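Local coordinates for intracellular protein transport protein USO1 (Saccharomyces cerevisiae S288c, PDB 6LSU), which is required for protein transport from the endoplasmic reticulum to the Golgi complex, as a homodimeric tether whose globular head is the part described here, at residues L590-F594 against V634-F638; Q113-Y117 against S258-N262; D437-R443 against H532-L538; I241-L247 against H285-P290. All blocks are in the same frame, centred on the assembly; numbering follows the deposited sequence.

How the interactions relate
The four contacts lie in the armadillo-repeat head of the tether. Interactions 2 and 4 lie in the earlier part of the array: their centres are 18 Å apart, their segments alternate along the chain, and they use the successive helices 233-244 and 251-264. Q113-Y117 meets helix 251-264 of repeat 4, whose helix 233-244 ends against the end of helix 280-287 in repeat 5. Interaction 3 follows, its centre about 41 Å from the centres of both, where helices 439-459 and 535-543 begin. Interaction 1 is furthest along the chain, its centre 21 Å from that of interaction 3 and 52 to 56 Å from the others. The contacts thus sample successive parts of an elongated helical repeat array.

Interaction 1 of 4, residues L590-F594 against V634-F638; sequences LFGDF and VAYEF
The loop L590-F594 leaves helix 577-590 through a type II beta turn from L590 to D593, closed by D593 N to L590 O at 2.8 Å, and enters helix 594-601 with D593 as N-cap. G592 occupies the turn with positive phi (66°/20°). Facing it is the end of helix 622-637, whose last turn V634-E637 gives way to F638. CA atoms pair as L590 with A635 (6.4 Å), F591 with V634 (6.3 Å) and F594 with F638 (5.3 Å).

Aromatic contacts dominate. F638, chi1 m, turns its ring to the loop and presents edges to two ring faces: F591 (chi1 t), centroids 5.0 Å apart and planes at 55°, and F594 (chi1 m), centroids 6.0 Å apart and planes at 88°. Over a face of F638 lies G592, its CA 3.8 Å from the ring centroid in a CH-pi contact.

Aliphatic packing fills the helix side: L590 CD2 is 3.8 Å from A635 CB, and V634 CG1 is 4.2 Å from both L590 CB and F591 CB. No hydrogen bond joins the segments. Beyond them, F591 and F638 touch R715 of helix 713-717, and L590 and A635 share F600.

An aromatic cluster of F591, F594 and F638 thus joins an interhelical turn to a helix end around the tenth armadillo repeat.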
loop_
_atom_site.group_PDB
_atom_site.type_symbol
_atom_site.label_atom_id
_atom_site.label_comp_id
_atom_site.label_asym_id
_atom_site.label_seq_id
_atom_site.Cartn_x
_atom_site.Cartn_y
_atom_site.Cartn_z
ATOM N N LEU A 590 15.445 -3.433 -29.686
ATOM C CA LEU A 590 16.565 -3.791 -30.595
ATOM C C LEU A 590 17.558 -4.645 -29.818
ATOM O O LEU A 590 18.079 -5.637 -30.399
ATOM C CB LEU A 590 17.231 -2.526 -31.122
ATOM C CG LEU A 590 16.846 -2.121 -32.538
ATOM C CD1 LEU A 590 15.340 -1.969 -32.681
ATOM C CD2 LEU A 590 17.547 -0.821 -32.907
ATOM N N PHE A 591 17.778 -4.295 -28.553
ATOM C CA PHE A 591 18.778 -5.007 -27.708
ATOM C C PHE A 591 18.515 -6.530 -27.716
ATOM O O PHE A 591 17.418 -6.989 -27.306
ATOM C CB PHE A 591 18.807 -4.450 -26.294
ATOM C CG PHE A 591 20.050 -4.884 -25.567
ATOM C CD1 PHE A 591 20.250 -6.220 -25.278
ATOM C CD2 PHE A 591 21.035 -3.969 -25.220
ATOM C CE1 PHE A 591 21.403 -6.640 -24.644
ATOM C CE2 PHE A 591 22.187 -4.398 -24.590
ATOM C CZ PHE A 591 22.371 -5.731 -24.308
ATOM N N GLY A 592 19.501 -7.273 -28.236
ATOM C CA GLY A 592 19.535 -8.737 -28.403
ATOM C C GLY A 592 18.498 -9.247 -29.397
ATOM O O GLY A 592 18.165 -10.441 -29.313
ATOM N N ASP A 593 17.977 -8.413 -30.294
ATOM C CA ASP A 593 16.959 -8.837 -31.287
ATOM C C ASP A 593 17.458 -8.426 -32.698
ATOM O O ASP A 593 17.180 -7.309 -33.195
ATOM C CB ASP A 593 15.568 -8.346 -30.852
ATOM C CG ASP A 593 14.421 -8.794 -31.735
ATOM O OD1 ASP A 593 14.681 -9.505 -32.699
ATOM O OD2 ASP A 593 13.267 -8.424 -31.456
ATOM N N PHE A 594 18.178 -9.341 -33.334
ATOM C CA PHE A 594 18.716 -9.241 -34.719
ATOM C C PHE A 594 17.618 -8.840 -35.719
ATOM O O PHE A 594 17.824 -7.891 -36.459
ATOM C CB PHE A 594 19.408 -10.555 -35.086
ATOM C CG PHE A 594 20.735 -10.737 -34.391
ATOM C CD1 PHE A 594 20.822 -11.359 -33.153
ATOM C CD2 PHE A 594 21.908 -10.266 -34.965
ATOM C CE1 PHE A 594 22.050 -11.509 -32.515
ATOM C CE2 PHE A 594 23.131 -10.413 -34.326
ATOM C CZ PHE A 594 23.200 -11.035 -33.100
ATOM N N VAL A 634 23.432 0.651 -30.088
ATOM C CA VAL A 634 22.795 -0.666 -29.799
ATOM C C VAL A 634 22.484 -1.290 -31.157
ATOM O O VAL A 634 22.810 -2.463 -31.338
ATOM C CB VAL A 634 21.566 -0.543 -28.858
ATOM C CG1 VAL A 634 20.661 -1.778 -28.900
ATOM C CG2 VAL A 634 21.995 -0.257 -27.426
ATOM N N ALA A 635 21.901 -0.515 -32.077
ATOM C CA ALA A 635 21.554 -0.971 -33.444
ATOM C C ALA A 635 22.826 -1.506 -34.098
ATOM O O ALA A 635 22.750 -2.528 -34.819
ATOM C CB ALA A 635 20.943 0.140 -34.261
ATOM N N TYR A 636 23.975 -0.871 -33.830
ATOM C CA TYR A 636 25.262 -1.366 -34.370
ATOM C C TYR A 636 25.536 -2.784 -33.831
ATOM O O TYR A 636 25.769 -3.692 -34.640
ATOM C CB TYR A 636 26.416 -0.392 -34.108
ATOM C CG TYR A 636 27.720 -1.060 -34.445
ATOM C CD1 TYR A 636 27.914 -1.618 -35.691
ATOM C CD2 TYR A 636 28.699 -1.226 -33.500
ATOM C CE1 TYR A 636 29.060 -2.321 -36.001
ATOM C CE2 TYR A 636 29.856 -1.925 -33.796
ATOM C CZ TYR A 636 30.039 -2.462 -35.051
ATOM O OH TYR A 636 31.178 -3.143 -35.342
ATOM N N GLU A 637 25.471 -2.969 -32.507
ATOM C CA GLU A 637 25.813 -4.221 -31.758
ATOM C C GLU A 637 25.044 -5.465 -32.233
ATOM O O GLU A 637 25.545 -6.587 -32.028
ATOM C CB GLU A 637 25.470 -4.030 -30.287
ATOM C CG GLU A 637 25.786 -5.242 -29.437
ATOM C CD GLU A 637 27.235 -5.324 -28.999
ATOM O OE1 GLU A 637 27.767 -6.454 -28.911
ATOM O OE2 GLU A 637 27.812 -4.258 -28.700
ATOM N N PHE A 638 23.858 -5.308 -32.810
ATOM C CA PHE A 638 23.051 -6.470 -33.255
ATOM C C PHE A 638 22.843 -6.369 -34.767
ATOM O O PHE A 638 21.966 -7.072 -35.300
ATOM C CB PHE A 638 21.807 -6.546 -32.356
ATOM C CG PHE A 638 22.162 -6.625 -30.882
ATOM C CD1 PHE A 638 22.684 -7.795 -30.345
ATOM C CD2 PHE A 638 22.037 -5.528 -30.044
ATOM C CE1 PHE A 638 23.043 -7.872 -29.004
ATOM C CE2 PHE A 638 22.378 -5.610 -28.695
ATOM C CZ PHE A 638 22.875 -6.787 -28.172
#

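Interaction 2 of 4, residues Q113-Y117 against S258-N262; sequences QNGKY and SLINN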
loop_
_atom_site.group_PDB
_atom_site.type_symbol
_atom_site.label_atom_id
_atom_site.label_comp_id
_atom_site.label_asym_id
_atom_site.label_seq_id
_atom_site.Cartn_x
_atom_site.Cartn_y
_atom_site.Cartn_z
ATOM N N GLN A 113 0.545 3.354 18.193
ATOM C CA GLN A 113 1.672 2.387 18.360
ATOM C C GLN A 113 1.378 1.073 17.626
ATOM O O GLN A 113 2.338 0.297 17.402
ATOM C CB GLN A 113 1.986 2.081 19.840
ATOM C CG GLN A 113 2.530 3.274 20.622
ATOM C CD GLN A 113 3.051 2.893 21.984
ATOM O OE1 GLN A 113 3.347 1.730 22.285
ATOM N NE2 GLN A 113 3.159 3.888 22.845
ATOM N N ASN A 114 0.124 0.742 17.342
ATOM C CA ASN A 114 -0.189 -0.655 16.917
ATOM C C ASN A 114 -1.087 -0.705 15.679
ATOM O O ASN A 114 -1.326 -1.812 15.230
ATOM C CB ASN A 114 -0.799 -1.471 18.060
ATOM C CG ASN A 114 -0.025 -1.355 19.368
ATOM O OD1 ASN A 114 1.014 -1.989 19.556
ATOM N ND2 ASN A 114 -0.519 -0.556 20.298
ATOM N N GLY A 115 -1.519 0.431 15.124
ATOM C CA GLY A 115 -2.469 0.443 13.994
ATOM C C GLY A 115 -2.213 1.606 13.062
ATOM O O GLY A 115 -1.256 2.364 13.329
ATOM N N LYS A 116 -3.029 1.717 12.006
ATOM C CA LYS A 116 -3.005 2.805 10.987
ATOM C C LYS A 116 -4.346 3.513 11.108
ATOM O O LYS A 116 -5.395 2.863 10.915
ATOM C CB LYS A 116 -2.771 2.281 9.558
ATOM C CG LYS A 116 -1.489 1.473 9.341
ATOM C CD LYS A 116 -1.530 0.070 9.936
ATOM C CE LYS A 116 -0.169 -0.552 10.195
ATOM N NZ LYS A 116 -0.291 -1.800 10.992
ATOM N N TYR A 117 -4.312 4.777 11.515
ATOM C CA TYR A 117 -5.533 5.519 11.904
ATOM C C TYR A 117 -5.695 6.705 10.955
ATOM O O TYR A 117 -4.767 6.990 10.188
ATOM C CB TYR A 117 -5.483 5.749 13.420
ATOM C CG TYR A 117 -6.096 4.591 14.166
ATOM C CD1 TYR A 117 -5.375 3.425 14.382
ATOM C CD2 TYR A 117 -7.434 4.630 14.561
ATOM C CE1 TYR A 117 -5.955 2.335 15.008
ATOM C CE2 TYR A 117 -8.024 3.549 15.201
ATOM C CZ TYR A 117 -7.272 2.400 15.423
ATOM O OH TYR A 117 -7.738 1.288 16.050
ATOM N N SER A 258 -8.196 -3.042 12.681
ATOM C CA SER A 258 -6.761 -2.858 13.005
ATOM C C SER A 258 -6.286 -4.090 13.789
ATOM O O SER A 258 -5.153 -4.586 13.569
ATOM C CB SER A 258 -6.575 -1.615 13.788
ATOM O OG SER A 258 -5.472 -0.906 13.284
ATOM N N LEU A 259 -7.139 -4.573 14.699
ATOM C CA LEU A 259 -6.829 -5.780 15.491
ATOM C C LEU A 259 -6.857 -7.012 14.565
ATOM O O LEU A 259 -5.880 -7.804 14.584
ATOM C CB LEU A 259 -7.797 -5.894 16.680
ATOM C CG LEU A 259 -7.686 -7.198 17.453
ATOM C CD1 LEU A 259 -6.257 -7.387 17.952
ATOM C CD2 LEU A 259 -8.702 -7.252 18.583
ATOM N N ILE A 260 -7.874 -7.164 13.714
ATOM C CA ILE A 260 -7.851 -8.275 12.718
ATOM C C ILE A 260 -6.541 -8.206 11.938
ATOM O O ILE A 260 -5.983 -9.277 11.641
ATOM C CB ILE A 260 -9.064 -8.242 11.781
ATOM C CG1 ILE A 260 -10.380 -8.365 12.518
ATOM C CG2 ILE A 260 -8.939 -9.354 10.736
ATOM C CD1 ILE A 260 -11.587 -8.490 11.557
ATOM N N ASN A 261 -6.078 -7.011 11.607
ATOM C CA ASN A 261 -4.853 -6.836 10.806
ATOM C C ASN A 261 -3.667 -7.367 11.607
ATOM O O ASN A 261 -2.904 -8.139 11.036
ATOM C CB ASN A 261 -4.698 -5.374 10.354
ATOM C CG ASN A 261 -3.506 -5.173 9.449
ATOM O OD1 ASN A 261 -2.361 -5.308 9.903
ATOM N ND2 ASN A 261 -3.777 -4.884 8.188
ATOM N N ASN A 262 -3.506 -6.956 12.859
ATOM C CA ASN A 262 -2.338 -7.321 13.699
ATOM C C ASN A 262 -2.354 -8.830 14.003
ATOM O O ASN A 262 -1.250 -9.402 14.183
ATOM C CB ASN A 262 -2.304 -6.526 15.004
ATOM C CG ASN A 262 -1.917 -5.071 14.838
ATOM O OD1 ASN A 262 -1.189 -4.698 13.923
ATOM N ND2 ASN A 262 -2.370 -4.240 15.746
HETATM O O HOH W 1 0.666 -2.745 13.177
#
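S258 opens the contact, with its CA 5.5 Å from that of G115. Its OG approaches G115 CA at 3.4 Å and Y117 CE1 at 3.7 Å; a side chain on G115 would point at S258 and collide with this hydroxyl, so the bare backbone lets the loop lie close to the helix. L259 and I260 turn to other faces of the helix. N261, one turn on from S258, points toward the loop, but its OD1 remains 4.2 Å from K116 NZ. N262 makes the direct polar link: its ND2 donates to N114 O at 2.7 Å with an angle of 160°, holding an irregular backbone to a helix through a side-chain amide. The other end of that amide is reached through water 1, which lies 2.6 Å from K116 NZ, from which it accepts, and 2.8 Å from N262 OD1. The amide nitrogen ND2 of N114 itself turns back to S110 O.

The loop Q113-Y117 follows helix 103-112 and runs alongside helix 251-264 of the fourth armadillo repeat, roughly antiparallel to it. Y117 also touches M215 of helix 204-218, while L259 packs against that helix and helix 233-244, both between the loop and helix 251-264 in sequence.

Interaction 3 of 4, residues D437-R443 against H532-L538; sequences DNFDLQR and HKYSEEL
D437, with positive phi (59°/33°), begins the approach: its OD1 forms a long salt bridge with K533 NZ at 3.7 Å. N438 is the N-cap of helix 439-459, its OD1 accepting a weak bond from L441 N at 3.3 Å. F439, chi1 t, packs against the facing type II turn H532-S535, its CA 7.2 Å from that of K533. Y534 CB lies over one face of its ring, 3.3 Å from F439 CE1, and the edge of the Y534 ring is toward the F439 face, centroids 5.3 Å apart and planes at 52°. Two helix starts thus meet in this part of the armadillo-repeat head, 439-459 beside 535-543. F439 CE1 also lies 4.2 Å from L538 CG, and F439 CZ 4.0 Å from E537 CB. A turn later Q442, chi1 m, sets OE1 3.4 Å from L538 CD1 and 3.6 Å from H532 ND1, while its NE2 bonds to F435 O. R443 CA lies 6.4 Å from L538 CA, and R443 N 3.7 Å from L538 CD2.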
loop_
_atom_site.group_PDB
_atom_site.type_symbol
_atom_site.label_atom_id
_atom_site.label_comp_id
_atom_site.label_asym_id
_atom_site.label_seq_id
_atom_site.Cartn_x
_atom_site.Cartn_y
_atom_site.Cartn_z
ATOM N N ASP A 437 3.407 -14.428 -15.791
ATOM C CA ASP A 437 3.790 -15.869 -15.937
ATOM C C ASP A 437 2.727 -16.679 -16.667
ATOM O O ASP A 437 2.623 -17.869 -16.399
ATOM C CB ASP A 437 4.022 -16.505 -14.578
ATOM C CG ASP A 437 5.227 -15.910 -13.903
ATOM O OD1 ASP A 437 6.255 -15.750 -14.610
ATOM O OD2 ASP A 437 5.127 -15.622 -12.686
ATOM N N ASN A 438 2.017 -16.065 -17.610
ATOM C CA ASN A 438 0.940 -16.698 -18.406
ATOM C C ASN A 438 1.141 -16.349 -19.884
ATOM O O ASN A 438 0.410 -15.455 -20.460
ATOM C CB ASN A 438 -0.376 -16.208 -17.843
ATOM C CG ASN A 438 -1.543 -17.081 -18.201
ATOM O OD1 ASN A 438 -1.545 -17.727 -19.270
ATOM N ND2 ASN A 438 -2.558 -17.068 -17.330
ATOM N N PHE A 439 2.107 -17.004 -20.503
ATOM C CA PHE A 439 2.422 -16.848 -21.946
ATOM C C PHE A 439 1.179 -16.939 -22.839
ATOM O O PHE A 439 1.032 -16.125 -23.744
ATOM C CB PHE A 439 3.455 -17.865 -22.419
ATOM C CG PHE A 439 3.612 -17.798 -23.920
ATOM C CD1 PHE A 439 4.362 -16.791 -24.524
ATOM C CD2 PHE A 439 2.957 -18.713 -24.741
ATOM C CE1 PHE A 439 4.470 -16.729 -25.905
ATOM C CE2 PHE A 439 3.054 -18.635 -26.121
ATOM C CZ PHE A 439 3.803 -17.641 -26.700
ATOM N N ASP A 440 0.311 -17.908 -22.630
ATOM C CA ASP A 440 -0.880 -18.098 -23.509
ATOM C C ASP A 440 -1.734 -16.836 -23.421
ATOM O O ASP A 440 -2.245 -16.317 -24.460
ATOM C CB ASP A 440 -1.658 -19.365 -23.136
ATOM C CG ASP A 440 -0.813 -20.652 -23.140
ATOM O OD1 ASP A 440 0.154 -20.726 -23.949
ATOM O OD2 ASP A 440 -1.133 -21.583 -22.314
ATOM N N LEU A 441 -1.897 -16.292 -22.223
ATOM C CA LEU A 441 -2.839 -15.159 -22.056
ATOM C C LEU A 441 -2.197 -13.885 -22.644
ATOM O O LEU A 441 -2.896 -12.970 -23.139
ATOM C CB LEU A 441 -3.114 -15.025 -20.562
ATOM C CG LEU A 441 -4.440 -14.367 -20.205
ATOM C CD1 LEU A 441 -5.604 -15.037 -20.918
ATOM C CD2 LEU A 441 -4.633 -14.448 -18.707
ATOM N N GLN A 442 -0.871 -13.843 -22.599
ATOM C CA GLN A 442 -0.078 -12.759 -23.209
ATOM C C GLN A 442 -0.239 -12.840 -24.733
ATOM O O GLN A 442 -0.801 -11.877 -25.338
ATOM C CB GLN A 442 1.366 -12.853 -22.762
ATOM C CG GLN A 442 1.593 -12.160 -21.447
ATOM C CD GLN A 442 2.961 -12.456 -20.890
ATOM O OE1 GLN A 442 3.944 -12.444 -21.623
ATOM N NE2 GLN A 442 3.029 -12.765 -19.595
ATOM N N ARG A 443 0.108 -13.985 -25.325
ATOM C CA ARG A 443 -0.103 -14.219 -26.780
ATOM C C ARG A 443 -1.561 -13.914 -27.221
ATOM O O ARG A 443 -1.719 -13.203 -28.243
ATOM C CB ARG A 443 0.327 -15.645 -27.105
ATOM C CG ARG A 443 0.250 -16.002 -28.582
ATOM C CD ARG A 443 0.792 -17.402 -28.850
ATOM N NE ARG A 443 0.273 -17.962 -30.086
ATOM C CZ ARG A 443 -0.970 -18.423 -30.272
ATOM N NH1 ARG A 443 -1.859 -18.400 -29.290
ATOM N NH2 ARG A 443 -1.324 -18.909 -31.453
ATOM N N HIS A 532 11.876 -13.431 -20.019
ATOM C CA HIS A 532 10.524 -14.052 -20.156
ATOM C C HIS A 532 10.596 -15.280 -21.078
ATOM O O HIS A 532 11.365 -15.255 -22.072
ATOM C CB HIS A 532 9.473 -13.052 -20.675
ATOM C CG HIS A 532 8.496 -12.561 -19.656
ATOM N ND1 HIS A 532 7.143 -12.407 -19.939
ATOM C CD2 HIS A 532 8.664 -12.154 -18.377
ATOM C CE1 HIS A 532 6.524 -11.952 -18.865
ATOM N NE2 HIS A 532 7.436 -11.783 -17.892
ATOM N N LYS A 533 9.800 -16.301 -20.742
ATOM C CA LYS A 533 9.543 -17.531 -21.542
ATOM C C LYS A 533 8.765 -17.196 -22.820
ATOM O O LYS A 533 7.611 -16.689 -22.695
ATOM C CB LYS A 533 8.711 -18.520 -20.722
ATOM C CG LYS A 533 7.520 -17.916 -19.975
ATOM C CD LYS A 533 7.743 -17.722 -18.477
ATOM C CE LYS A 533 6.471 -17.886 -17.670
ATOM N NZ LYS A 533 6.659 -18.825 -16.540
ATOM N N TYR A 534 9.366 -17.489 -23.985
ATOM C CA TYR A 534 8.779 -17.322 -25.345
ATOM C C TYR A 534 8.523 -15.841 -25.673
ATOM O O TYR A 534 7.644 -15.568 -26.531
ATOM C CB TYR A 534 7.480 -18.127 -25.473
ATOM C CG TYR A 534 7.652 -19.620 -25.359
ATOM C CD1 TYR A 534 8.336 -20.331 -26.334
ATOM C CD2 TYR A 534 7.134 -20.323 -24.278
ATOM C CE1 TYR A 534 8.501 -21.704 -26.242
ATOM C CE2 TYR A 534 7.291 -21.697 -24.169
ATOM C CZ TYR A 534 7.976 -22.390 -25.155
ATOM O OH TYR A 534 8.122 -23.742 -25.039
ATOM N N SER A 535 9.283 -14.907 -25.081
ATOM C CA SER A 535 9.181 -13.455 -25.406
ATOM C C SER A 535 9.366 -13.253 -26.926
ATOM O O SER A 535 8.680 -12.388 -27.504
ATOM C CB SER A 535 10.137 -12.602 -24.583
ATOM O OG SER A 535 11.425 -12.492 -25.173
ATOM N N GLU A 536 10.216 -14.063 -27.562
ATOM C CA GLU A 536 10.488 -13.987 -29.022
ATOM C C GLU A 536 9.164 -13.947 -29.797
ATOM O O GLU A 536 8.952 -13.026 -30.571
ATOM C CB GLU A 536 11.378 -15.146 -29.466
ATOM C CG GLU A 536 12.357 -14.741 -30.554
ATOM C CD GLU A 536 13.365 -15.806 -30.959
ATOM O OE1 GLU A 536 13.885 -16.507 -30.058
ATOM O OE2 GLU A 536 13.628 -15.934 -32.178
ATOM N N GLU A 537 8.259 -14.884 -29.551
ATOM C CA GLU A 537 6.950 -14.954 -30.243
ATOM C C GLU A 537 6.214 -13.627 -30.122
ATOM O O GLU A 537 5.550 -13.233 -31.102
ATOM C CB GLU A 537 6.040 -16.009 -29.633
ATOM C CG GLU A 537 5.349 -16.896 -30.667
ATOM C CD GLU A 537 5.770 -18.359 -30.591
ATOM O OE1 GLU A 537 4.951 -19.226 -30.983
ATOM O OE2 GLU A 537 6.916 -18.640 -30.123
ATOM N N LEU A 538 6.257 -12.997 -28.947
ATOM C CA LEU A 538 5.480 -11.773 -28.662
ATOM C C LEU A 538 6.146 -10.622 -29.430
ATOM O O LEU A 538 5.437 -9.816 -30.059
ATOM C CB LEU A 538 5.459 -11.520 -27.151
ATOM C CG LEU A 538 4.805 -12.595 -26.287
ATOM C CD1 LEU A 538 5.173 -12.388 -24.819
ATOM C CD2 LEU A 538 3.296 -12.585 -26.448
#

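Interaction 4 of 4, residues I241-L247 against H285-P290; sequences IEEEGGL and HLLSEP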
loop_
_atom_site.group_PDB
_atom_site.type_symbol
_atom_site.label_atom_id
_atom_site.label_comp_id
_atom_site.label_asym_id
_atom_site.label_seq_id
_atom_site.Cartn_x
_atom_site.Cartn_y
_atom_site.Cartn_z
ATOM N N ILE A 241 -18.255 -5.145 14.579
ATOM C CA ILE A 241 -18.256 -4.339 13.332
ATOM C C ILE A 241 -19.705 -4.239 12.819
ATOM O O ILE A 241 -20.146 -3.092 12.596
ATOM C CB ILE A 241 -17.292 -4.914 12.273
ATOM C CG1 ILE A 241 -15.823 -4.766 12.702
ATOM C CG2 ILE A 241 -17.533 -4.264 10.879
ATOM C CD1 ILE A 241 -14.877 -5.638 11.959
ATOM N N GLU A 242 -20.439 -5.352 12.645
ATOM C CA GLU A 242 -21.831 -5.235 12.125
ATOM C C GLU A 242 -22.738 -4.507 13.128
ATOM O O GLU A 242 -23.517 -3.654 12.691
ATOM C CB GLU A 242 -22.474 -6.541 11.673
ATOM C CG GLU A 242 -23.498 -6.292 10.548
ATOM C CD GLU A 242 -23.163 -5.281 9.436
ATOM O OE1 GLU A 242 -22.023 -5.324 8.862
ATOM O OE2 GLU A 242 -24.052 -4.438 9.132
ATOM N N GLU A 243 -22.564 -4.761 14.419
ATOM C CA GLU A 243 -23.303 -4.094 15.526
ATOM C C GLU A 243 -23.043 -2.571 15.491
ATOM O O GLU A 243 -24.006 -1.790 15.707
ATOM C CB GLU A 243 -22.895 -4.792 16.824
ATOM C CG GLU A 243 -23.929 -4.777 17.919
ATOM C CD GLU A 243 -23.318 -5.267 19.228
ATOM O OE1 GLU A 243 -22.654 -6.355 19.230
ATOM O OE2 GLU A 243 -23.431 -4.525 20.221
ATOM N N GLU A 244 -21.842 -2.101 15.135
ATOM C CA GLU A 244 -21.549 -0.629 15.117
ATOM C C GLU A 244 -21.838 0.041 13.758
ATOM O O GLU A 244 -21.630 1.262 13.656
ATOM C CB GLU A 244 -20.114 -0.412 15.563
ATOM C CG GLU A 244 -19.930 -0.713 17.036
ATOM C CD GLU A 244 -20.680 0.238 17.952
ATOM O OE1 GLU A 244 -20.577 1.479 17.724
ATOM O OE2 GLU A 244 -21.324 -0.261 18.922
ATOM N N GLY A 245 -22.297 -0.708 12.751
ATOM C CA GLY A 245 -22.717 -0.144 11.457
ATOM C C GLY A 245 -21.716 -0.359 10.344
ATOM O O GLY A 245 -21.764 0.392 9.376
ATOM N N GLY A 246 -20.827 -1.337 10.468
ATOM C CA GLY A 246 -19.884 -1.698 9.398
ATOM C C GLY A 246 -18.952 -0.546 9.063
ATOM O O GLY A 246 -18.503 0.189 9.976
ATOM N N LEU A 247 -18.676 -0.354 7.783
ATOM C CA LEU A 247 -17.830 0.761 7.289
ATOM C C LEU A 247 -18.289 2.080 7.914
ATOM O O LEU A 247 -17.403 2.960 8.186
ATOM C CB LEU A 247 -17.906 0.809 5.766
ATOM C CG LEU A 247 -16.690 0.240 5.032
ATOM C CD1 LEU A 247 -16.025 -0.912 5.773
ATOM C CD2 LEU A 247 -17.055 -0.163 3.622
ATOM N N HIS A 285 -18.963 -8.882 2.716
ATOM C CA HIS A 285 -20.247 -8.179 2.986
ATOM C C HIS A 285 -19.940 -6.709 3.369
ATOM O O HIS A 285 -20.713 -5.770 2.953
ATOM C CB HIS A 285 -21.038 -8.924 4.063
ATOM C CG HIS A 285 -22.178 -8.097 4.530
ATOM N ND1 HIS A 285 -23.320 -7.964 3.752
ATOM C CD2 HIS A 285 -22.345 -7.319 5.633
ATOM C CE1 HIS A 285 -24.155 -7.143 4.364
ATOM N NE2 HIS A 285 -23.590 -6.741 5.527
ATOM N N LEU A 286 -18.884 -6.544 4.192
ATOM C CA LEU A 286 -18.370 -5.237 4.690
ATOM C C LEU A 286 -17.751 -4.413 3.543
ATOM O O LEU A 286 -18.079 -3.256 3.452
ATOM C CB LEU A 286 -17.311 -5.533 5.758
ATOM C CG LEU A 286 -16.594 -4.316 6.327
ATOM C CD1 LEU A 286 -17.597 -3.492 7.125
ATOM C CD2 LEU A 286 -15.411 -4.719 7.178
ATOM N N LEU A 287 -16.924 -5.032 2.685
ATOM C CA LEU A 287 -16.344 -4.396 1.496
ATOM C C LEU A 287 -17.463 -3.980 0.529
ATOM O O LEU A 287 -17.330 -2.977 -0.183
ATOM C CB LEU A 287 -15.374 -5.364 0.832
ATOM C CG LEU A 287 -14.024 -5.527 1.526
ATOM C CD1 LEU A 287 -13.168 -6.582 0.826
ATOM C CD2 LEU A 287 -13.309 -4.191 1.515
ATOM N N SER A 288 -18.574 -4.680 0.527
ATOM C CA SER A 288 -19.613 -4.472 -0.511
ATOM C C SER A 288 -20.576 -3.371 -0.051
ATOM O O SER A 288 -21.315 -2.845 -0.897
ATOM C CB SER A 288 -20.340 -5.748 -0.871
ATOM O OG SER A 288 -21.511 -5.890 -0.083
ATOM N N GLU A 289 -20.456 -2.904 1.188
ATOM C CA GLU A 289 -21.328 -1.839 1.715
ATOM C C GLU A 289 -21.443 -0.612 0.811
ATOM O O GLU A 289 -22.534 -0.092 0.603
ATOM C CB GLU A 289 -20.881 -1.441 3.105
ATOM C CG GLU A 289 -21.790 -2.025 4.157
ATOM C CD GLU A 289 -21.133 -2.125 5.521
ATOM O OE1 GLU A 289 -21.234 -3.255 6.177
ATOM O OE2 GLU A 289 -20.549 -1.078 5.919
ATOM N N PRO A 290 -20.362 -0.027 0.277
ATOM C CA PRO A 290 -20.510 1.210 -0.492
ATOM C C PRO A 290 -21.323 1.084 -1.797
ATOM O O PRO A 290 -21.658 2.094 -2.316
ATOM C CB PRO A 290 -19.078 1.567 -0.865
ATOM C CG PRO A 290 -18.239 0.781 0.089
ATOM C CD PRO A 290 -18.984 -0.501 0.321
#
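L247 and L286 form the apolar centre, their CD1 atoms only 3.3 Å apart. L286 CD1 also reaches I241 CG2 at 3.8 Å and G246 CA at 3.7 Å, so it fills the space between the last turn of helix 233-244 and the chain leaving it. On its other branch L247 packs CD2 against P290 CD at 3.8 Å. F297 touches both L247 and P290, and L257 of helix 251-264 lies against I241 and L286.

The way out of the first helix is a Schellman motif: G245 has positive phi (104°), G246 N bonds to I241 O at 2.8 Å and G245 N to E242 O at 3.2 Å. G246 also has positive phi, and a CB there would run into E289 OE1 and crowd L286 CD1.

At the polar edge E289 OE2 accepts from L247 N at 2.7 Å, tying a side chain to the backbone just after the two glycines. E242 OE1 lies 3.8 Å from H285 CD2 and 3.5 Å from E289 OE1, two like charges at the margin. Helix ends of armadillo repeats 4 and 5 are thus packed side by side, as in an armadillo-type solenoid, where successive repeats share a continuous apolar core.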